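Local coordinates for protein CupA (Streptococcus pneumoniae, PDB 4F2E) that binds copper(I) through a cupredoxin-fold domain and, as a copper chaperone, probably hands the metal on in pneumococcal copper resistance, at residues A[19-24]-A[43-48]; A[38-43]-A[69-74]. All blocks are in the same frame, centred on the assembly; numbering follows the deposited sequence.

Contact 1. Residues A[19-24]-A[43-48]; sequences EVMGGY and RKDPSP
D45 reaches across to G22 with its carboxylate, and its side chain can be followed atom by atom. D45 CB lies against the backbone of the other segment, 3.6 Å from V20 O and 3.8 Å from M21 CA, while the M21 side chain crosses that of D45 at about a right angle, with SD 4.2 Å from D45 CB. CG stands anti to the backbone N (chi1 -175°), and beyond it the two oxygens part company. D45 OD2 uses its anti lone pair to accept from G22 N at 2.9 Å; D45 OD1 turns back on its own segment and takes S47 N at 2.9 Å, closing an Asx turn. One carboxylate thus ties the glycine turn after strand 13-20 to the loop that leads to C49, a ligand of both copper(I) ions in this cupredoxin domain. Beside it the parallel pairing of V20 with R43 ends in a bond from K44 N to V20 O of 3.0 Å. R43 itself runs out fully extended, its NE bonded to D45 O and NH1 to L64 O, with D51 as a salt-bridge partner of NH2. On the outer side M21 bends at chi2 and chi3, and its CE meets K44 CB at 3.5 Å. E19 OE1 and K44 NZ form a long salt bridge of 3.8 Å.

Contact 2. Residues A[38-43]-A[69-74]; sequences RIVFDR and EYVVEI
I39 and V72 form a hydrogen-bonded antiparallel pair, as do F41 and Y70, and the four backbone bonds are short and even: I39 N to V72 O is 2.9 Å, F41 N to Y70 O 2.8 Å. The packing is close on the face that carries I39, F41 and V72. F41 CG is set beside the backbone N (chi1 -71°). In the ring beyond, F41 CE1 lies 3.7 Å from V72 CG2, while Y70 O sits at the ring edge, in its plane. I39 CD1 meets I74 CD1 at 4.0 Å. I53 and F55 of strand 52-55 cover this side, and M95 touches both isoleucines. The other face is more accessible to solvent: E69 is exposed, R38 and V71 partly so, though V40 is buried. There V71 CG1 lies over one face of the R38 guanidinium, 3.8 Å from R38 NH1, and the extended E69 chain brings OE2 to 3.5 Å from V40 CG1. The charged ends of R38 and E69 do not pair with each other: R38 is held by E15 and E69 by R17, both on strand 13-20. With an apolar inner face backed by strand 52-55 and charged side chains on the outer one, this ladder is part of one wall of the cupredoxin beta sandwich.

Read from the N terminus, the chain shows how crossing closures can assemble neighbouring strands of one sheet. Segment 19-24 takes in the end of strand 13-20 and the turn after it, the chain continues through strand 24-31, and contact 1 closes this first loop when 43-48 returns beside 19-24. Before that closure, 38-43 has begun contact 2, which waits until 69-74 comes back, after C49 and strands 52-55 and 60-63. The closures therefore cross and neither nests. R43 ends one segment and begins the other, though it touches only within contact 1. Strand 37-43 lies between strands 13-20 and 69-74: V20 N probably bonds to D42 O at 2.9 Å, F41 packs on strand residues V20 and Y24, and 43-48 carries on into the loop with copper ligand C49.

Contact 1. Residues A[19-24]-A[43-48]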
# COMPACT_ATOMS: atom_id res chain seq x y z
N GLU A 19 -5.87 -0.83 6.14
CA GLU A 19 -6.99 -1.72 6.35
C GLU A 19 -7.73 -1.92 5.04
O GLU A 19 -8.05 -0.96 4.34
CB GLU A 19 -7.95 -1.15 7.40
CG GLU A 19 -9.14 -2.04 7.70
CD GLU A 19 -10.03 -1.50 8.79
OE1 GLU A 19 -9.51 -0.82 9.70
OE2 GLU A 19 -11.26 -1.74 8.74
N VAL A 20 -7.98 -3.18 4.70
CA VAL A 20 -8.75 -3.50 3.50
C VAL A 20 -10.19 -3.73 3.91
O VAL A 20 -10.55 -4.78 4.44
CB VAL A 20 -8.18 -4.74 2.78
CG1 VAL A 20 -8.94 -4.98 1.47
CG2 VAL A 20 -6.69 -4.56 2.52
N MET A 21 -11.01 -2.72 3.67
CA MET A 21 -12.42 -2.75 4.01
C MET A 21 -13.15 -1.80 3.07
O MET A 21 -12.99 -0.58 3.16
CB MET A 21 -12.63 -2.31 5.46
CG MET A 21 -14.08 -2.22 5.87
SD MET A 21 -14.87 -3.84 6.02
CE MET A 21 -14.15 -4.42 7.55
N GLY A 22 -13.91 -2.37 2.13
CA GLY A 22 -14.61 -1.58 1.14
C GLY A 22 -13.66 -0.65 0.42
O GLY A 22 -13.98 0.50 0.12
N GLY A 23 -12.47 -1.16 0.14
CA GLY A 23 -11.39 -0.34 -0.38
C GLY A 23 -10.25 -0.34 0.62
O GLY A 23 -10.08 -1.29 1.37
N TYR A 24 -9.49 0.75 0.64
CA TYR A 24 -8.30 0.83 1.47
C TYR A 24 -8.38 2.07 2.34
O TYR A 24 -8.73 3.14 1.86
CB TYR A 24 -7.05 0.88 0.59
CG TYR A 24 -7.06 -0.23 -0.43
CD1 TYR A 24 -6.87 -1.55 -0.05
CD2 TYR A 24 -7.31 0.04 -1.77
CE1 TYR A 24 -6.91 -2.57 -0.97
CE2 TYR A 24 -7.35 -0.98 -2.71
CZ TYR A 24 -7.15 -2.28 -2.30
OH TYR A 24 -7.19 -3.31 -3.21
N ARG A 43 -6.52 -7.55 5.83
CA ARG A 43 -7.75 -7.76 5.07
C ARG A 43 -8.92 -8.16 5.95
O ARG A 43 -8.89 -9.19 6.62
CB ARG A 43 -7.55 -8.79 3.95
CG ARG A 43 -8.81 -8.94 3.12
CD ARG A 43 -8.65 -9.90 1.97
NE ARG A 43 -9.91 -10.00 1.23
CZ ARG A 43 -10.12 -10.84 0.23
NH1 ARG A 43 -9.17 -11.67 -0.16
NH2 ARG A 43 -11.30 -10.86 -0.38
N LYS A 44 -9.97 -7.34 5.92
CA LYS A 44 -11.14 -7.56 6.75
C LYS A 44 -12.43 -7.67 5.92
O LYS A 44 -13.51 -7.86 6.47
CB LYS A 44 -11.27 -6.43 7.77
CG LYS A 44 -10.11 -6.37 8.75
CD LYS A 44 -10.25 -5.21 9.72
CE LYS A 44 -9.13 -5.21 10.74
NZ LYS A 44 -9.25 -4.07 11.69
N ASP A 45 -12.29 -7.55 4.61
CA ASP A 45 -13.44 -7.58 3.70
C ASP A 45 -13.28 -8.76 2.74
O ASP A 45 -12.33 -8.81 1.96
CB ASP A 45 -13.50 -6.26 2.92
CG ASP A 45 -14.73 -6.15 2.04
OD1 ASP A 45 -15.30 -7.18 1.64
OD2 ASP A 45 -15.12 -5.00 1.74
N PRO A 46 -14.21 -9.73 2.80
CA PRO A 46 -14.08 -10.97 2.03
C PRO A 46 -14.52 -10.86 0.57
O PRO A 46 -14.49 -11.86 -0.14
CB PRO A 46 -15.01 -11.93 2.78
CG PRO A 46 -16.08 -11.05 3.29
CD PRO A 46 -15.40 -9.75 3.67
N SER A 47 -14.93 -9.67 0.14
CA SER A 47 -15.36 -9.51 -1.24
C SER A 47 -14.28 -9.95 -2.22
O SER A 47 -13.12 -9.55 -2.09
CB SER A 47 -15.72 -8.05 -1.53
OG SER A 47 -15.99 -7.89 -2.92
N PRO A 48 -14.66 -10.77 -3.21
CA PRO A 48 -13.70 -11.17 -4.24
C PRO A 48 -13.08 -9.97 -4.96
O PRO A 48 -12.00 -10.09 -5.52
CB PRO A 48 -14.56 -12.00 -5.21
CG PRO A 48 -15.65 -12.55 -4.34
CD PRO A 48 -15.96 -11.46 -3.36

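Contact 2. Residues A[38-43]-A[69-74]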
# COMPACT_ATOMS: atom_id res chain seq x y z
N ARG A 38 7.50 -1.17 4.26
CA ARG A 38 6.56 -2.23 4.55
C ARG A 38 5.17 -1.62 4.53
O ARG A 38 4.84 -0.77 5.36
CB ARG A 38 6.82 -2.82 5.94
CG ARG A 38 8.06 -3.68 6.05
CD ARG A 38 8.41 -3.97 7.51
NE ARG A 38 7.24 -4.35 8.30
CZ ARG A 38 6.70 -5.56 8.32
NH1 ARG A 38 7.21 -6.53 7.58
NH2 ARG A 38 5.64 -5.80 9.09
N ILE A 39 4.35 -2.04 3.57
CA ILE A 39 2.97 -1.61 3.51
C ILE A 39 2.12 -2.81 3.90
O ILE A 39 2.00 -3.77 3.14
CB ILE A 39 2.61 -1.08 2.11
CG1 ILE A 39 3.66 -0.06 1.65
CG2 ILE A 39 1.22 -0.45 2.12
CD1 ILE A 39 3.49 0.41 0.22
N VAL A 40 1.59 -2.76 5.11
CA VAL A 40 0.95 -3.91 5.72
C VAL A 40 -0.55 -3.87 5.49
O VAL A 40 -1.26 -3.06 6.08
CB VAL A 40 1.24 -3.96 7.23
CG1 VAL A 40 0.68 -5.24 7.84
CG2 VAL A 40 2.74 -3.84 7.48
N PHE A 41 -1.03 -4.76 4.63
CA PHE A 41 -2.45 -4.84 4.33
C PHE A 41 -3.14 -5.82 5.25
O PHE A 41 -2.83 -7.02 5.25
CB PHE A 41 -2.68 -5.22 2.86
CG PHE A 41 -2.31 -4.13 1.90
CD1 PHE A 41 -1.00 -3.98 1.47
CD2 PHE A 41 -3.27 -3.24 1.45
CE1 PHE A 41 -0.66 -2.97 0.60
CE2 PHE A 41 -2.93 -2.22 0.57
CZ PHE A 41 -1.63 -2.09 0.14
N ASP A 42 -4.09 -5.32 6.03
CA ASP A 42 -4.86 -6.16 6.93
C ASP A 42 -6.24 -6.35 6.32
O ASP A 42 -7.03 -5.41 6.29
CB ASP A 42 -4.96 -5.50 8.31
CG ASP A 42 -5.62 -6.39 9.33
OD1 ASP A 42 -5.65 -7.62 9.13
OD2 ASP A 42 -6.11 -5.85 10.35
N ARG A 43 -6.52 -7.55 5.83
CA ARG A 43 -7.75 -7.76 5.07
C ARG A 43 -8.92 -8.16 5.95
O ARG A 43 -8.89 -9.19 6.62
CB ARG A 43 -7.55 -8.79 3.95
CG ARG A 43 -8.81 -8.94 3.12
CD ARG A 43 -8.65 -9.90 1.97
NE ARG A 43 -9.91 -10.00 1.23
CZ ARG A 43 -10.12 -10.84 0.23
NH1 ARG A 43 -9.17 -11.67 -0.16
NH2 ARG A 43 -11.30 -10.86 -0.38
N GLU A 69 -2.87 -10.54 7.61
CA GLU A 69 -2.00 -9.47 7.16
C GLU A 69 -1.15 -9.96 6.00
O GLU A 69 -0.72 -11.12 5.96
CB GLU A 69 -1.06 -9.02 8.28
CG GLU A 69 -1.72 -8.22 9.39
CD GLU A 69 -0.72 -7.73 10.41
OE1 GLU A 69 -1.14 -7.18 11.45
OE2 GLU A 69 0.50 -7.89 10.17
N TYR A 70 -0.92 -9.08 5.04
CA TYR A 70 0.03 -9.35 3.98
C TYR A 70 0.86 -8.11 3.74
O TYR A 70 0.32 -7.02 3.60
CB TYR A 70 -0.67 -9.76 2.69
CG TYR A 70 0.30 -10.01 1.57
CD1 TYR A 70 0.88 -11.26 1.39
CD2 TYR A 70 0.67 -8.99 0.70
CE1 TYR A 70 1.78 -11.49 0.38
CE2 TYR A 70 1.57 -9.21 -0.32
CZ TYR A 70 2.12 -10.47 -0.47
OH TYR A 70 3.02 -10.71 -1.48
N VAL A 71 2.18 -8.27 3.68
CA VAL A 71 3.08 -7.13 3.56
C VAL A 71 3.62 -6.95 2.15
O VAL A 71 4.27 -7.84 1.60
CB VAL A 71 4.26 -7.24 4.54
CG1 VAL A 71 5.13 -5.99 4.44
CG2 VAL A 71 3.76 -7.42 5.96
N VAL A 72 3.33 -5.79 1.57
CA VAL A 72 3.96 -5.39 0.33
C VAL A 72 5.26 -4.68 0.67
O VAL A 72 5.28 -3.71 1.43
CB VAL A 72 3.05 -4.44 -0.48
CG1 VAL A 72 3.82 -3.81 -1.63
CG2 VAL A 72 1.84 -5.19 -1.00
N GLU A 73 6.37 -5.18 0.13
CA GLU A 73 7.66 -4.56 0.36
C GLU A 73 8.19 -3.93 -0.92
O GLU A 73 8.30 -4.59 -1.95
CB GLU A 73 8.66 -5.58 0.91
CG GLU A 73 8.22 -6.18 2.23
CD GLU A 73 9.23 -7.15 2.79
OE1 GLU A 73 9.08 -8.36 2.55
OE2 GLU A 73 10.17 -6.70 3.48
N ILE A 74 8.48 -2.63 -0.84
CA ILE A 74 9.07 -1.90 -1.94
C ILE A 74 10.09 -0.92 -1.39
O ILE A 74 10.03 -0.56 -0.21
CB ILE A 74 8.01 -1.11 -2.75
CG1 ILE A 74 7.26 -0.12 -1.84
CG2 ILE A 74 7.03 -2.05 -3.43
CD1 ILE A 74 6.31 0.79 -2.58